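Putative enoyl-CoA hydratase/isomerase (Acinetobacter baumannii, PDB 3FDU) probably acts on enoyl-CoA thioesters as a hydratase or isomerase of the crotonase superfamily, its exact substrate and reaction being unestablished. Local coordinates at residues A[215-218]-A[219-223]; A[229-232]-A[233-236]. The protein carries 4 engineered substitutions. All coordinates share one frame; numbering follows the deposited sequence.

Interaction 1: A[215-218]-A[219-223]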
loop_
_atom_site.group_PDB
_atom_site.type_symbol
_atom_site.label_atom_id
_atom_site.label_comp_id
_atom_site.label_asym_id
_atom_site.label_seq_id
_atom_site.Cartn_x
_atom_site.Cartn_y
_atom_site.Cartn_z
ATOM N N LYS A 215 -15.445 -0.461 -0.102
ATOM C CA LYS A 215 -15.453 -1.785 0.507
ATOM C C LYS A 215 -16.189 -2.815 -0.350
ATOM O O LYS A 215 -16.897 -3.694 0.169
ATOM C CB LYS A 215 -16.000 -1.734 1.948
ATOM C CG LYS A 215 -15.265 -0.624 2.754
ATOM C CD LYS A 215 -15.543 -0.710 4.299
ATOM C CE LYS A 215 -14.830 -1.871 4.928
ATOM N NZ LYS A 215 -14.748 -1.631 6.392
ATOM N N HIS A 216 -15.948 -2.733 -1.651
ATOM C CA HIS A 216 -16.565 -3.633 -2.603
ATOM C C HIS A 216 -16.123 -5.071 -2.304
ATOM O O HIS A 216 -16.845 -5.956 -2.645
ATOM C CB HIS A 216 -16.145 -3.283 -4.046
ATOM C CG HIS A 216 -14.680 -3.517 -4.304
ATOM N ND1 HIS A 216 -14.210 -4.616 -4.992
ATOM C CD2 HIS A 216 -13.578 -2.795 -3.960
ATOM C CE1 HIS A 216 -12.890 -4.574 -5.054
ATOM N NE2 HIS A 216 -12.480 -3.472 -4.453
ATOM N N ASP A 217 -14.943 -5.291 -1.694
ATOM C CA ASP A 217 -14.441 -6.660 -1.374
ATOM C C ASP A 217 -14.726 -7.111 0.056
ATOM O O ASP A 217 -14.037 -8.005 0.573
ATOM C CB ASP A 217 -12.933 -6.741 -1.598
ATOM C CG ASP A 217 -12.178 -5.687 -0.794
ATOM O OD1 ASP A 217 -12.820 -4.724 -0.282
ATOM O OD2 ASP A 217 -10.946 -5.808 -0.683
ATOM N N LEU A 218 -15.741 -6.520 0.690
ATOM C CA LEU A 218 -16.109 -6.871 2.068
ATOM C C LEU A 218 -16.188 -8.381 2.289
ATOM O O LEU A 218 -15.711 -8.900 3.331
ATOM C CB LEU A 218 -17.427 -6.179 2.499
ATOM C CG LEU A 218 -17.935 -6.342 3.956
ATOM C CD1 LEU A 218 -16.845 -5.979 5.009
ATOM C CD2 LEU A 218 -19.231 -5.513 4.234
ATOM N N ASP A 219 -16.784 -9.108 1.327
ATOM C CA ASP A 219 -16.931 -10.569 1.484
ATOM C C ASP A 219 -15.592 -11.247 1.618
ATOM O O ASP A 219 -15.442 -12.132 2.476
ATOM C CB ASP A 219 -17.683 -11.207 0.313
ATOM C CG ASP A 219 -19.168 -10.954 0.368
ATOM O OD1 ASP A 219 -19.689 -10.556 1.438
ATOM O OD2 ASP A 219 -19.834 -11.165 -0.689
ATOM N N GLN A 220 -14.625 -10.838 0.805
ATOM C CA GLN A 220 -13.254 -11.368 0.930
ATOM C C GLN A 220 -12.544 -10.982 2.236
ATOM O O GLN A 220 -11.712 -11.751 2.732
ATOM C CB GLN A 220 -12.352 -10.915 -0.231
ATOM C CG GLN A 220 -12.690 -11.522 -1.574
ATOM C CD GLN A 220 -14.160 -11.308 -1.976
ATOM O OE1 GLN A 220 -14.895 -12.282 -2.189
ATOM N NE2 GLN A 220 -14.592 -10.040 -2.085
ATOM N N ILE A 221 -12.809 -9.773 2.736
ATOM C CA ILE A 221 -12.269 -9.328 4.040
ATOM C C ILE A 221 -12.844 -10.231 5.156
ATOM O O ILE A 221 -12.134 -10.701 6.055
ATOM C CB ILE A 221 -12.599 -7.819 4.291
ATOM C CG1 ILE A 221 -11.870 -6.951 3.246
ATOM C CG2 ILE A 221 -12.264 -7.352 5.769
ATOM C CD1 ILE A 221 -12.293 -5.436 3.395
ATOM N N ILE A 222 -14.147 -10.465 5.114
ATOM C CA ILE A 222 -14.772 -11.341 6.073
ATOM C C ILE A 222 -14.151 -12.734 6.009
ATOM O O ILE A 222 -13.802 -13.303 7.042
ATOM C CB ILE A 222 -16.304 -11.431 5.855
ATOM C CG1 ILE A 222 -16.992 -10.077 6.046
ATOM C CG2 ILE A 222 -16.891 -12.370 6.831
ATOM C CD1 ILE A 222 -16.892 -9.542 7.470
ATOM N N GLU A 223 -13.997 -13.280 4.799
ATOM C CA GLU A 223 -13.310 -14.563 4.591
ATOM C C GLU A 223 -11.890 -14.605 5.164
ATOM O O GLU A 223 -11.472 -15.642 5.723
ATOM C CB GLU A 223 -13.293 -14.961 3.094
ATOM C CG GLU A 223 -14.679 -15.485 2.608
ATOM C CD GLU A 223 -14.868 -15.448 1.066
ATOM O OE1 GLU A 223 -14.002 -14.892 0.351
ATOM O OE2 GLU A 223 -15.911 -15.972 0.575
HETATM O O HOH W 1 -18.070 -8.197 -1.178
#
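The Gln220 amide lies against the backbone and CB of Asp217, whereas the Asp217 carboxylate meets Ile221. Gln220 brings its amide nitrogen back against Asp217, NE2 lying 3.5 Å from CA and 3.7 Å from CB of that residue. A bend in the Gln220 chain at chi2 (54°) turns the amide back this way. The Asp217 carboxylate lies beside Ile221, OD1 3.8 Å from CD1, the two side chains crossing at a slant. On a face of the His216 ring, toward its rim, sits Asp217 CB.

Asp217 occupies the N-cap position, yet its carboxylate makes no capping bond; the residue enters the helix through its carbonyl. Ile221 N donates to Asp217 O at 3.1 Å, in the carbonyl plane, with an N-H...O angle of 158°. One residue on, Ile222 N reaches Leu218 O at 2.8 Å. A water links the loop to the first turn of the helix, donating to His216 O and accepting from Asp219 N.

The preceding type I turn, Lys215 to Leu218, joins helix 204-214 to helix 218-236. Leu218 and Ile222 rest on helix 87-97, where Lys215 NZ also hydrogen-bonds Ala96 O, while Lys215 and His216 pack against Tyr157 and Gln149 of a second subunit.

Interaction 2: A[229-232]-A[233-236]; sequences AEIF and MQRV
The Phe232 ring meets a methyl of Val236, one turn on, and its atoms can be followed outward in order. CB lies 3.2 Å from Met233 N, the next amide in the chain, and CG is still beside that nitrogen. With CG anti to the backbone N (chi1 -173°), the ring is carried along the side where Val236 emerges one turn later. CD2 is the first ring atom to meet Val236 CG2, and CE2 comes closer still, at 3.4 Å. The methyl approaches the ring obliquely, and the two side chains cross at a slant. Val236 CG2 is also 3.4 Å from Phe232 O, so this one methyl touches both the ring and the carbonyl of the same residue.

Elsewhere on the turn several side chains lie against backbone carbonyls. Gln234 CG lies 3.3 Å from Glu230 O, and the amide beyond it passes the Glu230 chain with its plane 67° from that of the carboxylate. Arg235 CG is 3.2 Å from Ile231 O before the chain bends away.

Four successive i to i+4 bonds, the regular alpha-helical pattern, fix this spacing, running from Met233 N to Ala229 O through to Val236 N to Phe232 O. The last is the shortest, 2.8 Å with an N-H...O angle of 167°.

This is the C-terminal end of helix 218-236, and it forms part of a subunit interface of the trimer. Met233 and Val236 pack on Phe74 of helix 68-76, and Phe232 and Ile231 touch Ser142 in a loop. Arg235 forms a salt bridge with Glu240 of helix 239-248, and Ile231 packs on Leu213, Arg235 on Ala205, of the third subunit.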
loop_
_atom_site.group_PDB
_atom_site.type_symbol
_atom_site.label_atom_id
_atom_site.label_comp_id
_atom_site.label_asym_id
_atom_site.label_seq_id
_atom_site.Cartn_x
_atom_site.Cartn_y
_atom_site.Cartn_z
ATOM N N ALA A 229 -8.864 -16.672 11.844
ATOM C CA ALA A 229 -9.402 -17.102 13.130
ATOM C C ALA A 229 -9.144 -18.596 13.305
ATOM O O ALA A 229 -8.842 -19.059 14.387
ATOM C CB ALA A 229 -10.937 -16.790 13.221
ATOM N N GLU A 230 -9.234 -19.356 12.232
ATOM C CA GLU A 230 -8.984 -20.808 12.326
ATOM C C GLU A 230 -7.527 -21.117 12.724
ATOM O O GLU A 230 -7.237 -21.895 13.673
ATOM C CB GLU A 230 -9.391 -21.472 10.986
ATOM C CG GLU A 230 -9.088 -22.966 10.924
ATOM C CD GLU A 230 -9.780 -23.648 9.712
ATOM O OE1 GLU A 230 -10.027 -24.861 9.832
ATOM O OE2 GLU A 230 -10.081 -22.992 8.679
ATOM N N ILE A 231 -6.599 -20.459 12.042
ATOM C CA ILE A 231 -5.191 -20.579 12.382
ATOM C C ILE A 231 -4.880 -20.077 13.816
ATOM O O ILE A 231 -4.110 -20.703 14.541
ATOM C CB ILE A 231 -4.304 -19.873 11.319
ATOM C CG1 ILE A 231 -4.459 -20.659 9.990
ATOM C CG2 ILE A 231 -2.790 -19.718 11.846
ATOM C CD1 ILE A 231 -3.874 -19.958 8.799
ATOM N N PHE A 232 -5.501 -18.971 14.198
ATOM C CA PHE A 232 -5.332 -18.365 15.517
ATOM C C PHE A 232 -5.734 -19.384 16.631
ATOM O O PHE A 232 -5.028 -19.547 17.634
ATOM C CB PHE A 232 -6.207 -17.094 15.605
ATOM C CG PHE A 232 -6.000 -16.277 16.876
ATOM C CD1 PHE A 232 -5.134 -15.180 16.889
ATOM C CD2 PHE A 232 -6.705 -16.570 18.028
ATOM C CE1 PHE A 232 -4.937 -14.398 18.095
ATOM C CE2 PHE A 232 -6.511 -15.806 19.224
ATOM C CZ PHE A 232 -5.642 -14.717 19.245
ATOM N N MET A 233 -6.866 -20.065 16.447
ATOM C CA MET A 233 -7.303 -21.068 17.439
ATOM C C MET A 233 -6.412 -22.311 17.549
ATOM O O MET A 233 -6.268 -22.887 18.663
ATOM C CB MET A 233 -8.794 -21.423 17.233
ATOM C CG MET A 233 -9.786 -20.307 17.687
ATOM S SD MET A 233 -9.738 -19.762 19.446
ATOM C CE MET A 233 -10.150 -21.399 20.215
ATOM N N GLN A 234 -5.818 -22.725 16.421
ATOM C CA GLN A 234 -4.745 -23.753 16.382
ATOM C C GLN A 234 -3.583 -23.371 17.292
ATOM O O GLN A 234 -3.046 -24.205 18.023
ATOM C CB GLN A 234 -4.198 -23.938 14.958
ATOM C CG GLN A 234 -5.219 -24.540 13.966
ATOM C CD GLN A 234 -4.685 -24.617 12.525
ATOM O OE1 GLN A 234 -3.509 -24.335 12.242
ATOM N NE2 GLN A 234 -5.544 -25.008 11.623
ATOM N N ARG A 235 -3.178 -22.103 17.206
ATOM C CA ARG A 235 -2.144 -21.560 18.124
ATOM C C ARG A 235 -2.614 -21.458 19.531
ATOM O O ARG A 235 -1.896 -21.866 20.433
ATOM C CB ARG A 235 -1.655 -20.163 17.663
ATOM C CG ARG A 235 -1.434 -20.060 16.184
ATOM C CD ARG A 235 -0.045 -20.356 15.716
ATOM N NE ARG A 235 0.725 -21.116 16.665
ATOM C CZ ARG A 235 0.858 -22.439 16.621
ATOM N NH1 ARG A 235 0.260 -23.133 15.655
ATOM N NH2 ARG A 235 1.610 -23.051 17.528
ATOM N N VAL A 236 -3.820 -20.929 19.767
ATOM C CA VAL A 236 -4.365 -20.911 21.143
ATOM C C VAL A 236 -4.414 -22.333 21.828
ATOM O O VAL A 236 -4.198 -22.478 23.064
ATOM C CB VAL A 236 -5.780 -20.339 21.150
ATOM C CG1 VAL A 236 -6.538 -20.708 22.459
ATOM C CG2 VAL A 236 -5.778 -18.777 20.809
#

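Going from the N terminus, the chain leaves helix 204-214, turns through interaction 1 and enters helix 218-236, along which interaction 2 follows. The two are in series, neither nested nor crossed: each is local, and the first closes before the second opens. Only interaction 1 includes a turn between helices; interaction 2 lies wholly within the helix. Their centres are 21 Å apart and their nearest atoms about 7 Å, so the shared helix links them without direct touch. The loop before it packs on a second subunit and the helix start on helix 87-97; its end meets helix 68-76 and a third subunit, so loop and helix together reach both other subunits of the trimer.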